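Local coordinates for catalase (Corynebacterium glutamicum, PDB 4B7H), which probably breaks down hydrogen peroxide to water and oxygen at a haem iron, is inhibited by nitric oxide, and also binds NADPH, at residues Phe148-Met153 with Asp450-Gln455; Ser186-Thr191 with Thr294-Gln299; Ile454-Leu459 with Asn496-Asn501. One frame throughout, in Å; residues are numbered along the deposited sequence.

Contact 1 of 3, residues Phe148-Met153 with Asp450-Gln455; sequences FLRDGM and DDDFIQ. With NDP (NADPH dihydro-nicotinamide-adenine-dinucleotide phosphate), chain H.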
loop_
_atom_site.group_PDB
_atom_site.type_symbol
_atom_site.label_atom_id
_atom_site.label_comp_id
_atom_site.label_asym_id
_atom_site.label_seq_id
_atom_site.Cartn_x
_atom_site.Cartn_y
_atom_site.Cartn_z
ATOM N N PHE A 148 23.886 16.860 14.008
ATOM C CA PHE A 148 25.096 16.147 13.614
ATOM C C PHE A 148 25.664 16.532 12.251
ATOM O O PHE A 148 26.818 16.206 11.958
ATOM C CB PHE A 148 24.826 14.639 13.555
ATOM C CG PHE A 148 24.322 14.037 14.844
ATOM C CD1 PHE A 148 25.212 13.521 15.782
ATOM C CD2 PHE A 148 22.954 13.931 15.090
ATOM C CE1 PHE A 148 24.746 12.933 16.961
ATOM C CE2 PHE A 148 22.482 13.342 16.268
ATOM C CZ PHE A 148 23.381 12.842 17.195
ATOM N N LEU A 149 24.851 17.164 11.401
ATOM C CA LEU A 149 25.217 17.333 9.990
ATOM C C LEU A 149 24.767 18.676 9.463
ATOM O O LEU A 149 23.899 19.317 10.064
ATOM C CB LEU A 149 24.575 16.243 9.129
ATOM C CG LEU A 149 24.857 14.779 9.459
ATOM C CD1 LEU A 149 23.861 13.895 8.724
ATOM C CD2 LEU A 149 26.303 14.400 9.117
ATOM N N ARG A 150 25.352 19.101 8.341
ATOM C CA ARG A 150 24.952 20.353 7.695
ATOM C C ARG A 150 24.485 20.157 6.254
ATOM O O ARG A 150 24.301 21.128 5.508
ATOM C CB ARG A 150 26.077 21.404 7.771
ATOM C CG ARG A 150 27.367 21.028 7.044
ATOM C CD ARG A 150 28.450 22.099 7.236
ATOM N NE ARG A 150 28.907 22.167 8.626
ATOM C CZ ARG A 150 30.058 21.678 9.090
ATOM N NH1 ARG A 150 30.922 21.069 8.278
ATOM N NH2 ARG A 150 30.349 21.811 10.379
ATOM N N ASP A 151 24.263 18.910 5.858
ATOM C CA ASP A 151 23.750 18.664 4.519
ATOM C C ASP A 151 22.869 17.427 4.531
ATOM O O ASP A 151 23.277 16.366 5.010
ATOM C CB ASP A 151 24.916 18.512 3.537
ATOM C CG ASP A 151 24.513 18.763 2.101
ATOM O OD1 ASP A 151 23.500 18.174 1.673
ATOM O OD2 ASP A 151 25.210 19.539 1.397
ATOM N N GLY A 152 21.653 17.570 4.007
ATOM C CA GLY A 152 20.695 16.480 3.991
ATOM C C GLY A 152 21.144 15.266 3.208
ATOM O O GLY A 152 20.659 14.160 3.448
ATOM N N MET A 153 22.073 15.459 2.274
ATOM C CA MET A 153 22.623 14.343 1.516
ATOM C C MET A 153 23.202 13.272 2.454
ATOM O O MET A 153 23.197 12.085 2.125
ATOM C CB MET A 153 23.710 14.842 0.560
ATOM C CG MET A 153 24.299 13.752 -0.332
ATOM S SD MET A 153 23.089 12.993 -1.437
ATOM C CE MET A 153 23.092 14.198 -2.765
ATOM N N ASP A 450 34.505 29.388 11.601
ATOM C CA ASP A 450 33.895 28.126 11.189
ATOM C C ASP A 450 34.910 26.991 11.122
ATOM O O ASP A 450 35.867 27.046 10.350
ATOM C CB ASP A 450 33.227 28.254 9.815
ATOM C CG ASP A 450 31.934 29.043 9.851
ATOM O OD1 ASP A 450 31.306 29.147 10.925
ATOM O OD2 ASP A 450 31.528 29.536 8.780
ATOM N N ASP A 451 34.682 25.963 11.933
ATOM C CA ASP A 451 35.361 24.676 11.803
ATOM C C ASP A 451 34.440 23.643 12.453
ATOM O O ASP A 451 33.341 23.988 12.899
ATOM C CB ASP A 451 36.771 24.690 12.433
ATOM C CG ASP A 451 36.768 24.380 13.924
ATOM O OD1 ASP A 451 35.804 24.737 14.627
ATOM O OD2 ASP A 451 37.742 23.764 14.398
ATOM N N ASP A 452 34.874 22.390 12.527
ATOM C CA ASP A 452 34.013 21.338 13.071
ATOM C C ASP A 452 34.126 21.160 14.584
ATOM O O ASP A 452 33.317 20.453 15.180
ATOM C CB ASP A 452 34.305 19.999 12.388
ATOM C CG ASP A 452 33.910 19.986 10.924
ATOM O OD1 ASP A 452 32.995 20.747 10.535
ATOM O OD2 ASP A 452 34.498 19.198 10.156
ATOM N N PHE A 453 35.115 21.796 15.203
ATOM C CA PHE A 453 35.459 21.478 16.583
ATOM C C PHE A 453 35.403 22.616 17.598
ATOM O O PHE A 453 35.375 22.350 18.797
ATOM C CB PHE A 453 36.845 20.825 16.645
ATOM C CG PHE A 453 36.917 19.516 15.922
ATOM C CD1 PHE A 453 36.377 18.374 16.488
ATOM C CD2 PHE A 453 37.504 19.431 14.663
ATOM C CE1 PHE A 453 36.436 17.162 15.821
ATOM C CE2 PHE A 453 37.554 18.226 13.985
ATOM C CZ PHE A 453 37.023 17.087 14.570
ATOM N N ILE A 454 35.399 23.868 17.148
ATOM C CA ILE A 454 35.511 24.974 18.102
ATOM C C ILE A 454 34.327 25.055 19.067
ATOM O O ILE A 454 34.511 25.251 20.268
ATOM C CB ILE A 454 35.790 26.343 17.420
ATOM C CG1 ILE A 454 36.188 27.385 18.471
ATOM C CG2 ILE A 454 34.590 26.821 16.595
ATOM C CD1 ILE A 454 37.373 26.968 19.309
ATOM N N GLN A 455 33.111 24.886 18.559
ATOM C CA GLN A 455 31.948 25.014 19.431
ATOM C C GLN A 455 31.836 23.940 20.528
ATOM O O GLN A 455 31.572 24.279 21.675
ATOM C CB GLN A 455 30.652 25.183 18.626
ATOM C CG GLN A 455 30.566 26.549 17.925
ATOM C CD GLN A 455 29.151 26.922 17.559
ATOM O OE1 GLN A 455 28.288 26.061 17.443
ATOM N NE2 GLN A 455 28.901 28.209 17.382
HETATM P PA NDP H . 26.154 30.527 27.164
HETATM O O1A NDP H . 26.906 30.453 28.442
HETATM O O2A NDP H . 25.384 31.795 27.019
HETATM O O5B NDP H . 25.160 29.273 27.098
HETATM C C5B NDP H . 25.629 27.978 27.386
HETATM C C4B NDP H . 24.457 27.035 27.170
HETATM O O4B NDP H . 24.883 25.701 27.412
HETATM C C3B NDP H . 23.309 27.348 28.131
HETATM O O3B NDP H . 22.075 27.294 27.440
HETATM C C2B NDP H . 23.436 26.236 29.155
HETATM O O2B NDP H . 22.252 25.920 29.861
HETATM C C1B NDP H . 23.942 25.105 28.271
HETATM N N9A NDP H . 24.440 23.943 29.035
HETATM C C8A NDP H . 24.745 23.890 30.372
HETATM N N7A NDP H . 25.139 22.633 30.679
HETATM C C5A NDP H . 25.086 21.877 29.554
HETATM C C6A NDP H . 25.378 20.537 29.307
HETATM N N6A NDP H . 25.467 19.674 30.319
HETATM N N1A NDP H . 25.236 20.046 28.030
HETATM C C2A NDP H . 24.797 20.866 27.010
HETATM N N3A NDP H . 24.505 22.192 27.262
HETATM C C4A NDP H . 24.647 22.689 28.516
HETATM O O3 NDP H . 27.202 30.304 25.950
HETATM P PN NDP H . 26.821 30.300 24.379
HETATM O O1N NDP H . 25.364 30.545 24.186
HETATM O O2N NDP H . 27.827 31.159 23.709
HETATM O O5D NDP H . 27.135 28.785 23.935
HETATM C C5D NDP H . 28.284 28.122 24.428
HETATM C C4D NDP H . 28.163 26.637 24.153
HETATM O O4D NDP H . 27.041 26.136 24.853
HETATM C C3D NDP H . 27.915 26.364 22.678
HETATM O O3D NDP H . 29.132 26.149 21.978
HETATM C C2D NDP H . 27.013 25.142 22.707
HETATM O O2D NDP H . 27.796 23.982 22.642
HETATM C C1D NDP H . 26.345 25.168 24.078
HETATM N N1N NDP H . 24.912 25.520 23.985
HETATM C C2N NDP H . 24.547 26.596 23.227
HETATM C C3N NDP H . 23.226 26.993 23.093
HETATM C C7N NDP H . 22.931 28.173 22.225
HETATM O O7N NDP H . 21.694 28.231 21.576
HETATM N N7N NDP H . 23.843 29.125 22.064
HETATM C C4N NDP H . 22.091 26.265 23.782
HETATM C C5N NDP H . 22.600 25.104 24.587
HETATM C C6N NDP H . 23.958 24.788 24.648
HETATM P P2B NDP H . 21.949 26.583 31.303
HETATM O O1X NDP H . 23.128 26.289 32.207
HETATM O O2X NDP H . 21.763 28.072 31.107
HETATM O O3X NDP H . 20.674 25.943 31.824
#
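Arg-150 and Asp-452 meet in a salt bridge that carries this contact. The arginine grips one carboxylate oxygen with both terminal nitrogens, end-on. NH2 of Arg-150 lies 2.9 Å from OD1 of Asp-452, and NH1 of Arg-150 lies 3.1 Å from the same OD1. The NH2 bond is the straighter, at 153°. It meets OD1 nearly in line with the C-O bond, while NH1 uses the syn lone pair. OD1 sits in the guanidinium plane, and the two flat groups are only 17° from coplanar. The Arg-150 chain turns at its third torsion (chi3 67°), and this bend sets the direction of the guanidinium end. Asp-452 OD2 is hydrogen-bonded to Ser-417 OG of the third subunit, so the carboxylate also joins two chains. Arg-150 has a further partner in its own chain: NE forms a salt bridge with Asp-292. These bonds should fix the rotation of the guanidinium.

Other hydrogen bonds shape each segment. Asp-151 OD1 accepts from Met-153 N at 3.1 Å and closes an Asx turn. Asp-451 OD1 takes Ile-454 N at 2.7 Å on its syn lone pair, an Asx motif at the start of helix 454-463. Phe-453 is the N-cap residue of that helix.

The ligand bond is weak: NADPH O3D gives its hydrogen to Gln-455 O at 3.1 Å.

The segment 148-153 belongs to the loop between strand 135-142 and helix 155-162, and its Gly-152 touches the haem. The contact ties this loop to the lead-in of helix 454-463. Phe-453 packs on helices 187-194 and 487-498, and Gln-455 on His-188 of helix 187-194.

Contact 2 of 3, residues Ser186-Thr191 with Thr294-Gln299; sequences SAHQVT and TKTWSQ. With NDP (NADPH dihydro-nicotinamide-adenine-dinucleotide phosphate), chain H.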
loop_
_atom_site.group_PDB
_atom_site.type_symbol
_atom_site.label_atom_id
_atom_site.label_comp_id
_atom_site.label_asym_id
_atom_site.label_seq_id
_atom_site.Cartn_x
_atom_site.Cartn_y
_atom_site.Cartn_z
ATOM N N SER A 186 30.014 16.230 12.834
ATOM C CA SER A 186 29.212 15.665 13.922
ATOM C C SER A 186 29.694 16.033 15.331
ATOM O O SER A 186 28.980 15.801 16.305
ATOM C CB SER A 186 29.186 14.136 13.801
ATOM O OG SER A 186 30.475 13.577 14.042
ATOM N N ALA A 187 30.896 16.592 15.448
ATOM C CA ALA A 187 31.507 16.759 16.765
ATOM C C ALA A 187 30.684 17.608 17.739
ATOM O O ALA A 187 30.610 17.293 18.926
ATOM C CB ALA A 187 32.925 17.288 16.637
ATOM N N HIS A 188 30.061 18.677 17.253
ATOM C CA HIS A 188 29.278 19.511 18.160
ATOM C C HIS A 188 28.156 18.715 18.810
ATOM O O HIS A 188 28.047 18.661 20.043
ATOM C CB HIS A 188 28.715 20.747 17.452
ATOM C CG HIS A 188 28.238 21.805 18.397
ATOM N ND1 HIS A 188 27.736 23.015 17.972
ATOM C CD2 HIS A 188 28.188 21.833 19.750
ATOM C CE1 HIS A 188 27.398 23.744 19.023
ATOM N NE2 HIS A 188 27.670 23.052 20.115
ATOM N N GLN A 189 27.338 18.065 17.991
ATOM C CA GLN A 189 26.200 17.346 18.540
ATOM C C GLN A 189 26.605 16.089 19.310
ATOM O O GLN A 189 25.962 15.736 20.302
ATOM C CB GLN A 189 25.172 17.006 17.460
ATOM C CG GLN A 189 24.017 16.172 17.988
ATOM C CD GLN A 189 23.264 16.853 19.117
ATOM O OE1 GLN A 189 23.221 18.080 19.196
ATOM N NE2 GLN A 189 22.642 16.058 19.983
ATOM N N VAL A 190 27.671 15.415 18.880
ATOM C CA VAL A 190 28.105 14.234 19.620
ATOM C C VAL A 190 28.575 14.619 21.029
ATOM O O VAL A 190 28.301 13.901 21.997
ATOM C CB VAL A 190 29.160 13.415 18.851
ATOM C CG1 VAL A 190 29.656 12.260 19.694
ATOM C CG2 VAL A 190 28.560 12.889 17.551
ATOM N N THR A 191 29.221 15.776 21.163
ATOM C CA THR A 191 29.629 16.251 22.484
ATOM C C THR A 191 28.401 16.518 23.366
ATOM O O THR A 191 28.376 16.155 24.545
ATOM C CB THR A 191 30.509 17.503 22.357
ATOM O OG1 THR A 191 31.655 17.189 21.561
ATOM C CG2 THR A 191 30.972 17.986 23.723
ATOM N N THR A 294 25.161 22.995 12.447
ATOM C CA THR A 294 26.161 22.570 13.429
ATOM C C THR A 294 26.734 23.737 14.241
ATOM O O THR A 294 27.569 23.528 15.127
ATOM C CB THR A 294 27.327 21.783 12.765
ATOM O OG1 THR A 294 28.127 22.675 11.973
ATOM C CG2 THR A 294 26.802 20.644 11.893
ATOM N N LYS A 295 26.291 24.957 13.937
ATOM C CA LYS A 295 26.732 26.154 14.657
ATOM C C LYS A 295 25.571 26.793 15.408
ATOM O O LYS A 295 24.581 27.210 14.796
ATOM C CB LYS A 295 27.307 27.194 13.690
ATOM C CG LYS A 295 28.432 26.686 12.804
ATOM C CD LYS A 295 29.679 26.383 13.614
ATOM C CE LYS A 295 30.835 26.008 12.706
ATOM N NZ LYS A 295 30.592 24.711 12.023
ATOM N N THR A 296 25.683 26.878 16.729
ATOM C CA THR A 296 24.726 27.656 17.508
ATOM C C THR A 296 25.080 29.141 17.449
ATOM O O THR A 296 26.237 29.506 17.190
ATOM C CB THR A 296 24.683 27.195 18.974
ATOM O OG1 THR A 296 26.014 27.124 19.504
ATOM C CG2 THR A 296 24.034 25.828 19.079
ATOM N N TRP A 297 24.085 29.998 17.668
ATOM C CA TRP A 297 24.336 31.425 17.854
ATOM C C TRP A 297 24.593 31.641 19.332
ATOM O O TRP A 297 23.767 31.266 20.171
ATOM C CB TRP A 297 23.114 32.260 17.488
ATOM C CG TRP A 297 22.661 32.242 16.055
ATOM C CD1 TRP A 297 23.300 31.699 14.973
ATOM C CD2 TRP A 297 21.440 32.809 15.559
ATOM N NE1 TRP A 297 22.541 31.894 13.831
ATOM C CE2 TRP A 297 21.401 32.579 14.169
ATOM C CE3 TRP A 297 20.373 33.490 16.165
ATOM C CZ2 TRP A 297 20.332 33.003 13.374
ATOM C CZ3 TRP A 297 19.311 33.908 15.371
ATOM C CH2 TRP A 297 19.299 33.660 13.992
ATOM N N SER A 298 25.722 32.253 19.671
ATOM C CA SER A 298 26.008 32.505 21.077
ATOM C C SER A 298 24.934 33.378 21.724
ATOM O O SER A 298 24.506 34.387 21.149
ATOM C CB SER A 298 27.374 33.157 21.245
ATOM O OG SER A 298 27.570 33.511 22.604
ATOM N N GLN A 299 24.498 32.980 22.917
ATOM C CA GLN A 299 23.501 33.737 23.664
ATOM C C GLN A 299 24.093 35.008 24.261
ATOM O O GLN A 299 23.366 35.866 24.763
ATOM C CB GLN A 299 22.846 32.853 24.728
ATOM C CG GLN A 299 22.023 31.735 24.083
ATOM C CD GLN A 299 21.763 30.561 24.996
ATOM O OE1 GLN A 299 22.667 29.781 25.314
ATOM N NE2 GLN A 299 20.516 30.408 25.401
HETATM P PA NDP H . 26.154 30.527 27.164
HETATM O O1A NDP H . 26.906 30.453 28.442
HETATM O O2A NDP H . 25.384 31.795 27.019
HETATM O O5B NDP H . 25.160 29.273 27.098
HETATM C C5B NDP H . 25.629 27.978 27.386
HETATM C C4B NDP H . 24.457 27.035 27.170
HETATM O O4B NDP H . 24.883 25.701 27.412
HETATM C C3B NDP H . 23.309 27.348 28.131
HETATM O O3B NDP H . 22.075 27.294 27.440
HETATM C C2B NDP H . 23.436 26.236 29.155
HETATM O O2B NDP H . 22.252 25.920 29.861
HETATM C C1B NDP H . 23.942 25.105 28.271
HETATM N N9A NDP H . 24.440 23.943 29.035
HETATM C C8A NDP H . 24.745 23.890 30.372
HETATM N N7A NDP H . 25.139 22.633 30.679
HETATM C C5A NDP H . 25.086 21.877 29.554
HETATM C C6A NDP H . 25.378 20.537 29.307
HETATM N N6A NDP H . 25.467 19.674 30.319
HETATM N N1A NDP H . 25.236 20.046 28.030
HETATM C C2A NDP H . 24.797 20.866 27.010
HETATM N N3A NDP H . 24.505 22.192 27.262
HETATM C C4A NDP H . 24.647 22.689 28.516
HETATM O O3 NDP H . 27.202 30.304 25.950
HETATM P PN NDP H . 26.821 30.300 24.379
HETATM O O1N NDP H . 25.364 30.545 24.186
HETATM O O2N NDP H . 27.827 31.159 23.709
HETATM O O5D NDP H . 27.135 28.785 23.935
HETATM C C5D NDP H . 28.284 28.122 24.428
HETATM C C4D NDP H . 28.163 26.637 24.153
HETATM O O4D NDP H . 27.041 26.136 24.853
HETATM C C3D NDP H . 27.915 26.364 22.678
HETATM O O3D NDP H . 29.132 26.149 21.978
HETATM C C2D NDP H . 27.013 25.142 22.707
HETATM O O2D NDP H . 27.796 23.982 22.642
HETATM C C1D NDP H . 26.345 25.168 24.078
HETATM N N1N NDP H . 24.912 25.520 23.985
HETATM C C2N NDP H . 24.547 26.596 23.227
HETATM C C3N NDP H . 23.226 26.993 23.093
HETATM C C7N NDP H . 22.931 28.173 22.225
HETATM O O7N NDP H . 21.694 28.231 21.576
HETATM N N7N NDP H . 23.843 29.125 22.064
HETATM C C4N NDP H . 22.091 26.265 23.782
HETATM C C5N NDP H . 22.600 25.104 24.587
HETATM C C6N NDP H . 23.958 24.788 24.648
HETATM P P2B NDP H . 21.949 26.583 31.303
HETATM O O1X NDP H . 23.128 26.289 32.207
HETATM O O2X NDP H . 21.763 28.072 31.107
HETATM O O3X NDP H . 20.674 25.943 31.824
#
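His-188 bridges a backbone carbonyl and the cofactor with the two nitrogens of one ring. ND1 of His-188 donates to Thr-294 O at 2.9 Å, nearly straight at 170°. The carbonyl oxygen lies in the imidazole plane, but the N-H comes from above the carbonyl plane, 39° out of it. NE2 of His-188, the other ring nitrogen, is hydrogen-bonded to NADPH O2D at 2.7 Å. With CG anti to the backbone N (chi1 -164°), the ring reaches from helix 187-194 to both the loop carbonyl and the ribose. The bond at ND1 should hold the ring in place for the ribose hydroxyl.

Thr-296 meets the ring edge at CE1. Its OG1 is 3.7 Å from His-188 CE1, and the two side chains cross at about a right angle. Thr-296 CB also packs against the nicotinamide amide.

The rest of 294-299 binds NADPH directly. Trp-297 O accepts from N7N of the carboxamide at 2.9 Å. Ser-298 OG donates to the phosphate oxygen O2N at 2.6 Å. Gln-299 N gives a straight bond to O1N of the same phosphate, at 2.9 Å.

Pro-456 of helix 454-463 also packs on His-188. Together the histidine and the loop before strand 305-314 form part of the NADPH pocket characteristic of NADPH-binding catalases.

Contact 3 of 3, residues Ile454-Leu459 with Asn496-Asn501; sequences IQPGIL and NNVDEN. With NDP (NADPH dihydro-nicotinamide-adenine-dinucleotide phosphate), chain H.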
loop_
_atom_site.group_PDB
_atom_site.type_symbol
_atom_site.label_atom_id
_atom_site.label_comp_id
_atom_site.label_asym_id
_atom_site.label_seq_id
_atom_site.Cartn_x
_atom_site.Cartn_y
_atom_site.Cartn_z
ATOM N N ILE A 454 35.399 23.868 17.148
ATOM C CA ILE A 454 35.511 24.974 18.102
ATOM C C ILE A 454 34.327 25.055 19.067
ATOM O O ILE A 454 34.511 25.251 20.268
ATOM C CB ILE A 454 35.790 26.343 17.420
ATOM C CG1 ILE A 454 36.188 27.385 18.471
ATOM C CG2 ILE A 454 34.590 26.821 16.595
ATOM C CD1 ILE A 454 37.373 26.968 19.309
ATOM N N GLN A 455 33.111 24.886 18.559
ATOM C CA GLN A 455 31.948 25.014 19.431
ATOM C C GLN A 455 31.836 23.940 20.528
ATOM O O GLN A 455 31.572 24.279 21.675
ATOM C CB GLN A 455 30.652 25.183 18.626
ATOM C CG GLN A 455 30.566 26.549 17.925
ATOM C CD GLN A 455 29.151 26.922 17.559
ATOM O OE1 GLN A 455 28.288 26.061 17.443
ATOM N NE2 GLN A 455 28.901 28.209 17.382
ATOM N N PRO A 456 32.044 22.648 20.196
ATOM C CA PRO A 456 32.057 21.706 21.325
ATOM C C PRO A 456 33.256 21.931 22.242
ATOM O O PRO A 456 33.170 21.625 23.432
ATOM C CB PRO A 456 32.146 20.327 20.647
ATOM C CG PRO A 456 32.645 20.603 19.255
ATOM C CD PRO A 456 32.065 21.945 18.899
ATOM N N GLY A 457 34.360 22.443 21.699
ATOM C CA GLY A 457 35.515 22.800 22.514
ATOM C C GLY A 457 35.176 23.892 23.514
ATOM O O GLY A 457 35.562 23.820 24.681
ATOM N N ILE A 458 34.440 24.901 23.049
ATOM C CA ILE A 458 33.937 25.982 23.895
ATOM C C ILE A 458 32.987 25.455 24.978
ATOM O O ILE A 458 33.069 25.854 26.148
ATOM C CB ILE A 458 33.246 27.079 23.046
ATOM C CG1 ILE A 458 34.288 27.858 22.237
ATOM C CG2 ILE A 458 32.468 28.038 23.927
ATOM C CD1 ILE A 458 33.695 28.825 21.221
ATOM N N LEU A 459 32.081 24.561 24.594
ATOM C CA LEU A 459 31.193 23.926 25.563
ATOM C C LEU A 459 32.018 23.257 26.667
ATOM O O LEU A 459 31.772 23.473 27.854
ATOM C CB LEU A 459 30.273 22.910 24.875
ATOM C CG LEU A 459 29.359 22.012 25.728
ATOM C CD1 LEU A 459 28.382 22.829 26.568
ATOM C CD2 LEU A 459 28.599 21.025 24.840
ATOM N N ASN A 496 40.460 14.451 20.764
ATOM C CA ASN A 496 41.571 15.392 20.920
ATOM C C ASN A 496 41.296 16.697 20.187
ATOM O O ASN A 496 41.644 17.772 20.675
ATOM C CB ASN A 496 42.883 14.790 20.414
ATOM C CG ASN A 496 43.462 13.770 21.368
ATOM O OD1 ASN A 496 43.111 13.736 22.553
ATOM N ND2 ASN A 496 44.362 12.935 20.864
ATOM N N ASN A 497 40.657 16.599 19.019
ATOM C CA ASN A 497 40.334 17.784 18.229
ATOM C C ASN A 497 39.286 18.664 18.901
ATOM O O ASN A 497 39.305 19.880 18.740
ATOM C CB ASN A 497 39.873 17.406 16.818
ATOM C CG ASN A 497 41.014 16.946 15.922
ATOM O OD1 ASN A 497 40.790 16.257 14.926
ATOM N ND2 ASN A 497 42.235 17.321 16.270
ATOM N N VAL A 498 38.353 18.058 19.633
ATOM C CA VAL A 498 37.430 18.850 20.444
ATOM C C VAL A 498 38.207 19.584 21.543
ATOM O O VAL A 498 38.107 20.810 21.691
ATOM C CB VAL A 498 36.306 17.972 21.049
ATOM C CG1 VAL A 498 35.490 18.768 22.048
ATOM C CG2 VAL A 498 35.410 17.420 19.941
ATOM N N ASP A 499 38.999 18.826 22.296
ATOM C CA ASP A 499 39.826 19.381 23.366
ATOM C C ASP A 499 40.854 18.338 23.789
ATOM O O ASP A 499 40.514 17.170 24.004
ATOM C CB ASP A 499 38.957 19.788 24.557
ATOM C CG ASP A 499 39.765 20.347 25.698
ATOM O OD1 ASP A 499 40.254 19.547 26.525
ATOM O OD2 ASP A 499 39.919 21.583 25.767
ATOM N N GLU A 500 42.112 18.750 23.906
ATOM C CA GLU A 500 43.175 17.797 24.192
ATOM C C GLU A 500 43.033 17.159 25.571
ATOM O O GLU A 500 43.403 16.001 25.759
ATOM C CB GLU A 500 44.548 18.452 24.051
ATOM C CG GLU A 500 44.968 18.677 22.614
ATOM C CD GLU A 500 46.381 19.206 22.502
ATOM O OE1 GLU A 500 46.767 20.065 23.326
ATOM O OE2 GLU A 500 47.113 18.756 21.594
ATOM N N ASN A 501 42.503 17.902 26.538
ATOM C CA ASN A 501 42.319 17.334 27.870
ATOM C C ASN A 501 41.153 16.349 27.897
ATOM O O ASN A 501 41.234 15.294 28.519
ATOM C CB ASN A 501 42.158 18.438 28.916
ATOM C CG ASN A 501 43.395 19.283 29.044
ATOM O OD1 ASN A 501 44.495 18.763 29.238
ATOM N ND2 ASN A 501 43.234 20.591 28.900
HETATM P PA NDP H . 26.154 30.527 27.164
HETATM O O1A NDP H . 26.906 30.453 28.442
HETATM O O2A NDP H . 25.384 31.795 27.019
HETATM O O5B NDP H . 25.160 29.273 27.098
HETATM C C5B NDP H . 25.629 27.978 27.386
HETATM C C4B NDP H . 24.457 27.035 27.170
HETATM O O4B NDP H . 24.883 25.701 27.412
HETATM C C3B NDP H . 23.309 27.348 28.131
HETATM O O3B NDP H . 22.075 27.294 27.440
HETATM C C2B NDP H . 23.436 26.236 29.155
HETATM O O2B NDP H . 22.252 25.920 29.861
HETATM C C1B NDP H . 23.942 25.105 28.271
HETATM N N9A NDP H . 24.440 23.943 29.035
HETATM C C8A NDP H . 24.745 23.890 30.372
HETATM N N7A NDP H . 25.139 22.633 30.679
HETATM C C5A NDP H . 25.086 21.877 29.554
HETATM C C6A NDP H . 25.378 20.537 29.307
HETATM N N6A NDP H . 25.467 19.674 30.319
HETATM N N1A NDP H . 25.236 20.046 28.030
HETATM C C2A NDP H . 24.797 20.866 27.010
HETATM N N3A NDP H . 24.505 22.192 27.262
HETATM C C4A NDP H . 24.647 22.689 28.516
HETATM O O3 NDP H . 27.202 30.304 25.950
HETATM P PN NDP H . 26.821 30.300 24.379
HETATM O O1N NDP H . 25.364 30.545 24.186
HETATM O O2N NDP H . 27.827 31.159 23.709
HETATM O O5D NDP H . 27.135 28.785 23.935
HETATM C C5D NDP H . 28.284 28.122 24.428
HETATM C C4D NDP H . 28.163 26.637 24.153
HETATM O O4D NDP H . 27.041 26.136 24.853
HETATM C C3D NDP H . 27.915 26.364 22.678
HETATM O O3D NDP H . 29.132 26.149 21.978
HETATM C C2D NDP H . 27.013 25.142 22.707
HETATM O O2D NDP H . 27.796 23.982 22.642
HETATM C C1D NDP H . 26.345 25.168 24.078
HETATM N N1N NDP H . 24.912 25.520 23.985
HETATM C C2N NDP H . 24.547 26.596 23.227
HETATM C C3N NDP H . 23.226 26.993 23.093
HETATM C C7N NDP H . 22.931 28.173 22.225
HETATM O O7N NDP H . 21.694 28.231 21.576
HETATM N N7N NDP H . 23.843 29.125 22.064
HETATM C C4N NDP H . 22.091 26.265 23.782
HETATM C C5N NDP H . 22.600 25.104 24.587
HETATM C C6N NDP H . 23.958 24.788 24.648
HETATM P P2B NDP H . 21.949 26.583 31.303
HETATM O O1X NDP H . 23.128 26.289 32.207
HETATM O O2X NDP H . 21.763 28.072 31.107
HETATM O O3X NDP H . 20.674 25.943 31.824
#
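Gly-457 and Val-498 bring the two backbones close, with their CA atoms 4.9 Å apart. Segment 454-459 is the first part of helix 454-463. Segment 496-501 spans the end of helix 487-498 and the start of helix 500-514, with Asp-499 between them. Gly-457 CA lies 3.4 Å from Val-498 O. This close approach is possible because glycine has no side chain. Val-498 O also accepts a hydrogen bond from Arg-461, one turn further along helix 454-463.

The side-chain contact is apolar and small. Val-498 CG1 rests against Pro-456 CB at 3.9 Å and reaches the Pro-456 carbonyl carbon at the same distance. This methyl stands anti to the backbone N of its own residue (chi1 171°), which turns it to the proline. Pro-456 also packs on Thr-191 of helix 187-194.

Asp-499 is the N-cap of helix 500-514. Its OD1 accepts a weak bond from Asn-501 N at 2.8 Å, bent to 123°, and is also hydrogen-bonded to Leu-502 N. Its OD2 forms a salt bridge with Arg-461, so one carboxylate serves both the helix start and helix 454-463.

NADPH lies along another side of helix 454-463. Leu-459 CB comes to 3.5 Å from NADPH O2D. Gly-457 and Pro-456 of helix 454-463 thus pack closely against the end of helix 487-498, within the C-terminal helical region of catalases that forms one wall of the NADPH pocket.

All three contacts touch the NADPH. Contacts 1 and 2 have centres about 8 Å apart and are joined by two probable hydrogen bonds. Gln-455 OE1 lies 2.8 Å from Thr-296 N, and Arg-150 NH2 lies 2.9 Å from Thr-294 OG1. Contacts 1 and 3 share Ile-454 and Gln-455, with centres about 14 Å apart, so the Gln-455 bond links contact 2 to both. Phe-453 CD1 packs on Val-498 CG2 at 3.7 Å. Contacts 2 and 3 have centres about 11 Å apart, and Thr-191 OG1 additionally packs on Pro-456 CB at 3.3 Å. The Arg-150 side chain is about 9 Å from a haem and about 14 Å from a nitric oxide.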